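Local coordinates for protein proteasome chaperone 3 (Saccharomyces cerevisiae, PDB 2Z5B) that pairs with Poc4 as a heterodimeric chaperone that binds proteasome precursors and helps form the alpha-ring of the 20S proteasome, at residues 116-121 against 138-143; 51-57 against 95-101. One frame throughout, in Å; residues are numbered along the deposited sequence.

Interaction 1 (116-121 against 138-143)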
loop_
_atom_site.group_PDB
_atom_site.type_symbol
_atom_site.label_atom_id
_atom_site.label_comp_id
_atom_site.label_asym_id
_atom_site.label_seq_id
_atom_site.Cartn_x
_atom_site.Cartn_y
_atom_site.Cartn_z
ATOM N N ILE B 116 -0.273 -12.637 -7.451
ATOM C CA ILE B 116 -0.015 -12.148 -6.084
ATOM C C ILE B 116 -1.218 -12.454 -5.198
ATOM O O ILE B 116 -1.066 -13.002 -4.106
ATOM C CB ILE B 116 0.370 -10.645 -6.077
ATOM C CG1 ILE B 116 1.709 -10.464 -6.789
ATOM C CG2 ILE B 116 0.457 -10.097 -4.636
ATOM C CD1 ILE B 116 2.130 -9.032 -7.010
ATOM N N ALA B 117 -2.421 -12.147 -5.689
ATOM C CA ALA B 117 -3.651 -12.443 -4.956
ATOM C C ALA B 117 -3.776 -13.920 -4.588
ATOM O O ALA B 117 -4.088 -14.257 -3.451
ATOM C CB ALA B 117 -4.867 -11.997 -5.753
ATOM N N GLU B 118 -3.538 -14.799 -5.559
ATOM C CA GLU B 118 -3.627 -16.236 -5.316
ATOM C C GLU B 118 -2.578 -16.722 -4.311
ATOM O O GLU B 118 -2.853 -17.592 -3.492
ATOM C CB GLU B 118 -3.569 -17.015 -6.638
ATOM C CG GLU B 118 -4.940 -17.097 -7.329
ATOM C CD GLU B 118 -5.979 -17.829 -6.485
ATOM O OE1 GLU B 118 -5.975 -19.072 -6.459
ATOM O OE2 GLU B 118 -6.809 -17.174 -5.834
ATOM N N LEU B 119 -1.388 -16.136 -4.366
ATOM C CA LEU B 119 -0.334 -16.450 -3.398
ATOM C C LEU B 119 -0.839 -16.169 -1.981
ATOM O O LEU B 119 -0.741 -17.012 -1.077
ATOM C CB LEU B 119 0.944 -15.645 -3.714
ATOM C CG LEU B 119 2.191 -15.929 -2.865
ATOM C CD1 LEU B 119 2.753 -17.320 -3.141
ATOM C CD2 LEU B 119 3.254 -14.871 -3.099
ATOM N N TYR B 120 -1.405 -14.981 -1.798
ATOM C CA TYR B 120 -1.982 -14.605 -0.508
ATOM C C TYR B 120 -3.071 -15.569 -0.030
ATOM O O TYR B 120 -3.026 -16.029 1.107
ATOM C CB TYR B 120 -2.473 -13.157 -0.539
ATOM C CG TYR B 120 -1.399 -12.195 -0.115
ATOM C CD1 TYR B 120 -1.136 -11.970 1.242
ATOM C CD2 TYR B 120 -0.616 -11.542 -1.057
ATOM C CE1 TYR B 120 -0.123 -11.094 1.648
ATOM C CE2 TYR B 120 0.395 -10.667 -0.665
ATOM C CZ TYR B 120 0.629 -10.446 0.679
ATOM O OH TYR B 120 1.624 -9.585 1.041
ATOM N N ARG B 121 -4.010 -15.904 -0.917
ATOM C CA ARG B 121 -5.135 -16.796 -0.581
ATOM C C ARG B 121 -4.746 -18.239 -0.253
ATOM O O ARG B 121 -5.200 -18.794 0.747
ATOM C CB ARG B 121 -6.185 -16.798 -1.691
ATOM C CG ARG B 121 -6.710 -15.415 -2.024
ATOM C CD ARG B 121 -8.085 -15.452 -2.638
ATOM N NE ARG B 121 -9.128 -15.761 -1.663
ATOM C CZ ARG B 121 -10.428 -15.739 -1.937
ATOM N NH1 ARG B 121 -10.850 -15.414 -3.158
ATOM N NH2 ARG B 121 -11.308 -16.034 -0.988
ATOM N N GLN B 138 -14.100 -13.592 2.068
ATOM C CA GLN B 138 -13.159 -12.484 2.222
ATOM C C GLN B 138 -11.938 -12.548 1.279
ATOM O O GLN B 138 -11.150 -13.498 1.337
ATOM C CB GLN B 138 -12.699 -12.372 3.690
ATOM C CG GLN B 138 -12.152 -13.676 4.309
ATOM C CD GLN B 138 -11.339 -13.463 5.580
ATOM O OE1 GLN B 138 -10.913 -14.427 6.226
ATOM N NE2 GLN B 138 -11.120 -12.203 5.948
ATOM N N PHE B 139 -11.812 -11.555 0.393
ATOM C CA PHE B 139 -10.515 -11.213 -0.237
ATOM C C PHE B 139 -10.437 -9.896 -1.018
ATOM O O PHE B 139 -11.077 -9.715 -2.066
ATOM C CB PHE B 139 -9.905 -12.337 -1.088
ATOM C CG PHE B 139 -8.443 -12.117 -1.378
ATOM C CD1 PHE B 139 -7.479 -12.414 -0.411
ATOM C CD2 PHE B 139 -8.032 -11.563 -2.590
ATOM C CE1 PHE B 139 -6.132 -12.181 -0.653
ATOM C CE2 PHE B 139 -6.689 -11.330 -2.839
ATOM C CZ PHE B 139 -5.734 -11.647 -1.872
ATOM N N SER B 140 -9.585 -9.012 -0.510
ATOM C CA SER B 140 -9.277 -7.745 -1.138
ATOM C C SER B 140 -7.782 -7.492 -0.958
ATOM O O SER B 140 -7.220 -7.758 0.112
ATOM C CB SER B 140 -10.098 -6.640 -0.479
ATOM O OG SER B 140 -9.775 -5.374 -0.999
ATOM N N LEU B 141 -7.148 -7.005 -2.018
ATOM C CA LEU B 141 -5.738 -6.654 -1.997
ATOM C C LEU B 141 -5.507 -5.375 -2.773
ATOM O O LEU B 141 -5.868 -5.264 -3.949
ATOM C CB LEU B 141 -4.889 -7.811 -2.555
ATOM C CG LEU B 141 -3.366 -7.750 -2.709
ATOM C CD1 LEU B 141 -2.607 -7.386 -1.418
ATOM C CD2 LEU B 141 -2.857 -9.089 -3.246
ATOM N N LEU B 142 -4.890 -4.411 -2.106
ATOM C CA LEU B 142 -4.488 -3.157 -2.721
ATOM C C LEU B 142 -2.979 -3.217 -2.955
ATOM O O LEU B 142 -2.210 -3.464 -2.012
ATOM C CB LEU B 142 -4.890 -2.010 -1.774
ATOM C CG LEU B 142 -5.257 -0.585 -2.195
ATOM C CD1 LEU B 142 -6.057 -0.511 -3.469
ATOM C CD2 LEU B 142 -6.032 0.086 -1.054
ATOM N N ILE B 143 -2.559 -3.060 -4.211
ATOM C CA ILE B 143 -1.140 -3.176 -4.575
ATOM C C ILE B 143 -0.631 -1.873 -5.157
ATOM O O ILE B 143 -1.114 -1.413 -6.189
ATOM C CB ILE B 143 -0.835 -4.351 -5.578
ATOM C CG1 ILE B 143 -1.374 -5.677 -5.032
ATOM C CG2 ILE B 143 0.685 -4.448 -5.837
ATOM C CD1 ILE B 143 -1.374 -6.862 -6.040
#

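Interaction 2 (51-57 against 95-101)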
loop_
_atom_site.group_PDB
_atom_site.type_symbol
_atom_site.label_atom_id
_atom_site.label_comp_id
_atom_site.label_asym_id
_atom_site.label_seq_id
_atom_site.Cartn_x
_atom_site.Cartn_y
_atom_site.Cartn_z
ATOM N N THR B 51 -1.176 1.885 -8.701
ATOM C CA THR B 51 -1.933 1.214 -7.641
ATOM C C THR B 51 -3.121 0.488 -8.250
ATOM O O THR B 51 -3.838 1.050 -9.090
ATOM C CB THR B 51 -2.407 2.187 -6.526
ATOM O OG1 THR B 51 -1.274 2.736 -5.842
ATOM C CG2 THR B 51 -3.295 1.478 -5.508
ATOM N N TYR B 52 -3.325 -0.749 -7.810
ATOM C CA TYR B 52 -4.405 -1.597 -8.291
ATOM C C TYR B 52 -5.150 -2.218 -7.137
ATOM O O TYR B 52 -4.553 -2.582 -6.122
ATOM C CB TYR B 52 -3.861 -2.706 -9.207
ATOM C CG TYR B 52 -3.003 -2.160 -10.321
ATOM C CD1 TYR B 52 -3.574 -1.663 -11.498
ATOM C CD2 TYR B 52 -1.620 -2.088 -10.176
ATOM C CE1 TYR B 52 -2.769 -1.120 -12.511
ATOM C CE2 TYR B 52 -0.818 -1.567 -11.176
ATOM C CZ TYR B 52 -1.393 -1.092 -12.339
ATOM O OH TYR B 52 -0.559 -0.577 -13.310
ATOM N N GLU B 53 -6.460 -2.330 -7.298
ATOM C CA GLU B 53 -7.282 -3.057 -6.361
ATOM C C GLU B 53 -7.661 -4.396 -6.985
ATOM O O GLU B 53 -8.228 -4.448 -8.086
ATOM C CB GLU B 53 -8.518 -2.231 -5.968
ATOM C CG GLU B 53 -9.343 -2.854 -4.854
ATOM C CD GLU B 53 -10.393 -1.919 -4.281
ATOM O OE1 GLU B 53 -11.005 -1.124 -5.037
ATOM O OE2 GLU B 53 -10.615 -1.988 -3.054
ATOM N N VAL B 54 -7.303 -5.471 -6.283
ATOM C CA VAL B 54 -7.601 -6.834 -6.705
ATOM C C VAL B 54 -8.636 -7.432 -5.743
ATOM O O VAL B 54 -8.373 -7.581 -4.544
ATOM C CB VAL B 54 -6.307 -7.703 -6.768
ATOM C CG1 VAL B 54 -6.522 -8.950 -7.644
ATOM C CG2 VAL B 54 -5.133 -6.883 -7.302
ATOM N N SER B 55 -9.824 -7.745 -6.263
ATOM C CA SER B 55 -10.876 -8.368 -5.455
ATOM C C SER B 55 -11.493 -9.588 -6.145
ATOM O O SER B 55 -11.575 -9.642 -7.372
ATOM C CB SER B 55 -11.964 -7.354 -5.077
ATOM O OG SER B 55 -12.583 -6.809 -6.227
ATOM N N SER B 56 -11.917 -10.560 -5.343
ATOM C CA SER B 56 -12.440 -11.821 -5.864
ATOM C C SER B 56 -13.846 -11.682 -6.432
ATOM O O SER B 56 -14.704 -11.027 -5.834
ATOM C CB SER B 56 -12.415 -12.908 -4.786
ATOM O OG SER B 56 -13.205 -12.536 -3.672
ATOM N N LYS B 57 -14.065 -12.307 -7.592
ATOM C CA LYS B 57 -15.389 -12.392 -8.203
ATOM C C LYS B 57 -16.283 -13.374 -7.435
ATOM O O LYS B 57 -16.102 -14.595 -7.540
ATOM C CB LYS B 57 -15.266 -12.829 -9.672
ATOM C CG LYS B 57 -15.499 -11.740 -10.707
ATOM C CD LYS B 57 -14.306 -10.808 -10.875
ATOM C CE LYS B 57 -14.428 -9.981 -12.154
ATOM N NZ LYS B 57 -15.621 -9.074 -12.170
ATOM N N TYR B 95 -10.541 -12.851 -10.490
ATOM C CA TYR B 95 -10.481 -11.582 -9.785
ATOM C C TYR B 95 -10.825 -10.419 -10.703
ATOM O O TYR B 95 -10.747 -10.520 -11.936
ATOM C CB TYR B 95 -9.089 -11.355 -9.166
ATOM C CG TYR B 95 -8.695 -12.397 -8.147
ATOM C CD1 TYR B 95 -8.164 -13.623 -8.552
ATOM C CD2 TYR B 95 -8.859 -12.165 -6.786
ATOM C CE1 TYR B 95 -7.814 -14.588 -7.637
ATOM C CE2 TYR B 95 -8.499 -13.125 -5.855
ATOM C CZ TYR B 95 -7.978 -14.337 -6.297
ATOM O OH TYR B 95 -7.621 -15.298 -5.396
ATOM N N GLN B 96 -11.226 -9.323 -10.074
ATOM C CA GLN B 96 -11.406 -8.047 -10.729
ATOM C C GLN B 96 -10.183 -7.199 -10.365
ATOM O O GLN B 96 -9.892 -6.999 -9.179
ATOM C CB GLN B 96 -12.701 -7.401 -10.209
ATOM C CG GLN B 96 -13.079 -6.065 -10.842
ATOM C CD GLN B 96 -14.278 -5.408 -10.167
ATOM O OE1 GLN B 96 -15.368 -5.349 -10.740
ATOM N NE2 GLN B 96 -14.080 -4.911 -8.946
ATOM N N VAL B 97 -9.450 -6.746 -11.379
ATOM C CA VAL B 97 -8.323 -5.836 -11.179
ATOM C C VAL B 97 -8.709 -4.426 -11.624
ATOM O O VAL B 97 -8.971 -4.180 -12.803
ATOM C CB VAL B 97 -7.050 -6.290 -11.929
ATOM C CG1 VAL B 97 -5.921 -5.261 -11.750
ATOM C CG2 VAL B 97 -6.611 -7.668 -11.450
ATOM N N VAL B 98 -8.753 -3.510 -10.666
ATOM C CA VAL B 98 -9.088 -2.111 -10.949
ATOM C C VAL B 98 -7.862 -1.226 -10.750
ATOM O O VAL B 98 -7.228 -1.243 -9.692
ATOM C CB VAL B 98 -10.263 -1.612 -10.071
ATOM C CG1 VAL B 98 -10.610 -0.150 -10.388
ATOM C CG2 VAL B 98 -11.485 -2.481 -10.263
ATOM N N THR B 99 -7.556 -0.451 -11.779
ATOM C CA THR B 99 -6.457 0.477 -11.782
ATOM C C THR B 99 -6.890 1.764 -11.087
ATOM O O THR B 99 -7.821 2.445 -11.543
ATOM C CB THR B 99 -6.020 0.776 -13.224
ATOM O OG1 THR B 99 -5.687 -0.451 -13.879
ATOM C CG2 THR B 99 -4.808 1.694 -13.253
ATOM N N LYS B 100 -6.218 2.082 -9.981
ATOM C CA LYS B 100 -6.504 3.308 -9.223
ATOM C C LYS B 100 -5.525 4.412 -9.611
ATOM O O LYS B 100 -5.858 5.599 -9.546
ATOM C CB LYS B 100 -6.478 3.057 -7.704
ATOM C CG LYS B 100 -7.414 1.969 -7.203
ATOM C CD LYS B 100 -8.889 2.296 -7.519
ATOM C CE LYS B 100 -9.817 1.254 -6.946
ATOM N NZ LYS B 100 -10.101 1.511 -5.505
ATOM N N LEU B 101 -4.330 4.016 -10.025
ATOM C CA LEU B 101 -3.270 4.948 -10.396
ATOM C C LEU B 101 -2.349 4.250 -11.384
ATOM O O LEU B 101 -1.974 3.102 -11.163
ATOM C CB LEU B 101 -2.479 5.380 -9.150
ATOM C CG LEU B 101 -1.495 6.536 -9.313
ATOM C CD1 LEU B 101 -2.219 7.874 -9.538
ATOM C CD2 LEU B 101 -0.577 6.625 -8.104
#

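Interaction 1 (116-121 against 138-143)
Phe139, just ahead of strand 140-143, gives up more area here than any other residue, 89 Å². Its ring slides under helix 116-121 and is held on several sides. Arg121 lays its aliphatic stem across one face: CG of Arg121 sits 3.6 Å from the ring centroid, 16° off the normal, a CH-pi contact. CB of Tyr120 meets the ring edge at CE1 of Phe139 (3.8 Å), and CB of Ala117 packs against CE2 of Phe139 at 3.5 Å. The guanidinium of Arg121 runs on toward the backbone of Gln138, but NH2 of Arg121 and O of Gln138, 3.4 Å apart, are too poorly angled for a hydrogen bond. This is helix-on-sheet packing: helix 109-124 lies across one face of the mixed, mainly antiparallel sheet, over strand 140-145, with segment axes 9.5 Å apart and N-to-C directions at 133°. Leu141 and Ile143 point at the helix, as does Phe139 just before the strand, while Leu142 faces the other way and packs on Tyr62 of the YPL144W chain. Leu141 fills the middle through one methyl: its CD2 lies 3.7 Å from CG2 of Ile116, 3.8 Å from CA of Ala117 and 4.0 Å from CD2 of Tyr120. Beyond it, CD1 of Ile143 reaches CG2 of Ile116 at 4.0 Å; Leu170 of helix 162-176 packs on Ile116 as well.

Interaction 2 (51-57 against 95-101)
A classic beta bulge closes one end of this antiparallel strand pair: Lys100 and Leu101 both face Thr51, whose O accepts from N of Lys100 (2.7 Å) and N of Leu101 (3.1 Å), while N of Thr51 donates to O of Leu101 (2.9 Å). The register then shifts by one residue. Glu53 and Val98 form a hydrogen-bonded pair, N of Glu53 to O of Val98 at 2.7 Å and N of Val98 to O of Glu53 at 2.8 Å; Ser55 and Gln96 repeat the pattern. On the face bearing Tyr52 and Val54, CG1 of Val54 touches CG2 of Val97 at 4.0 Å, and helix 109-124 packs there through Val109 and Cys113. On the other face, OE1 of Glu53 makes a salt bridge with NZ of Lys100 (2.8 Å), which also donates to O of Leu88 in the YPL144W chain. Strand 95-99 is outermost within this chain; antiparallel pairing ended by a classic bulge is a common feature of beta-sheets.

How the interactions relate
Both contacts build on one sheet, in which strands 140-145 and 50-56 are neighbours: N of Val54 probably hydrogen-bonds to O of Leu141 at 2.7 Å. Interaction 1 is the more buried, near the centre of the chain, and makes no hydrogen bonds between its segments; it is van der Waals and CH-pi packing, mostly of apolar side chains, with the helix backbone at Ala117 also in touch. Interaction 2, farther out, works within the sheet plane by backbone pairing and adds a salt bridge on the face that meets the YPL144W chain. Strand 95-99 leads on to the covering helix 109-124. Tyr95 joins the two contacts, its OH lying 2.8 Å from CD of Arg121.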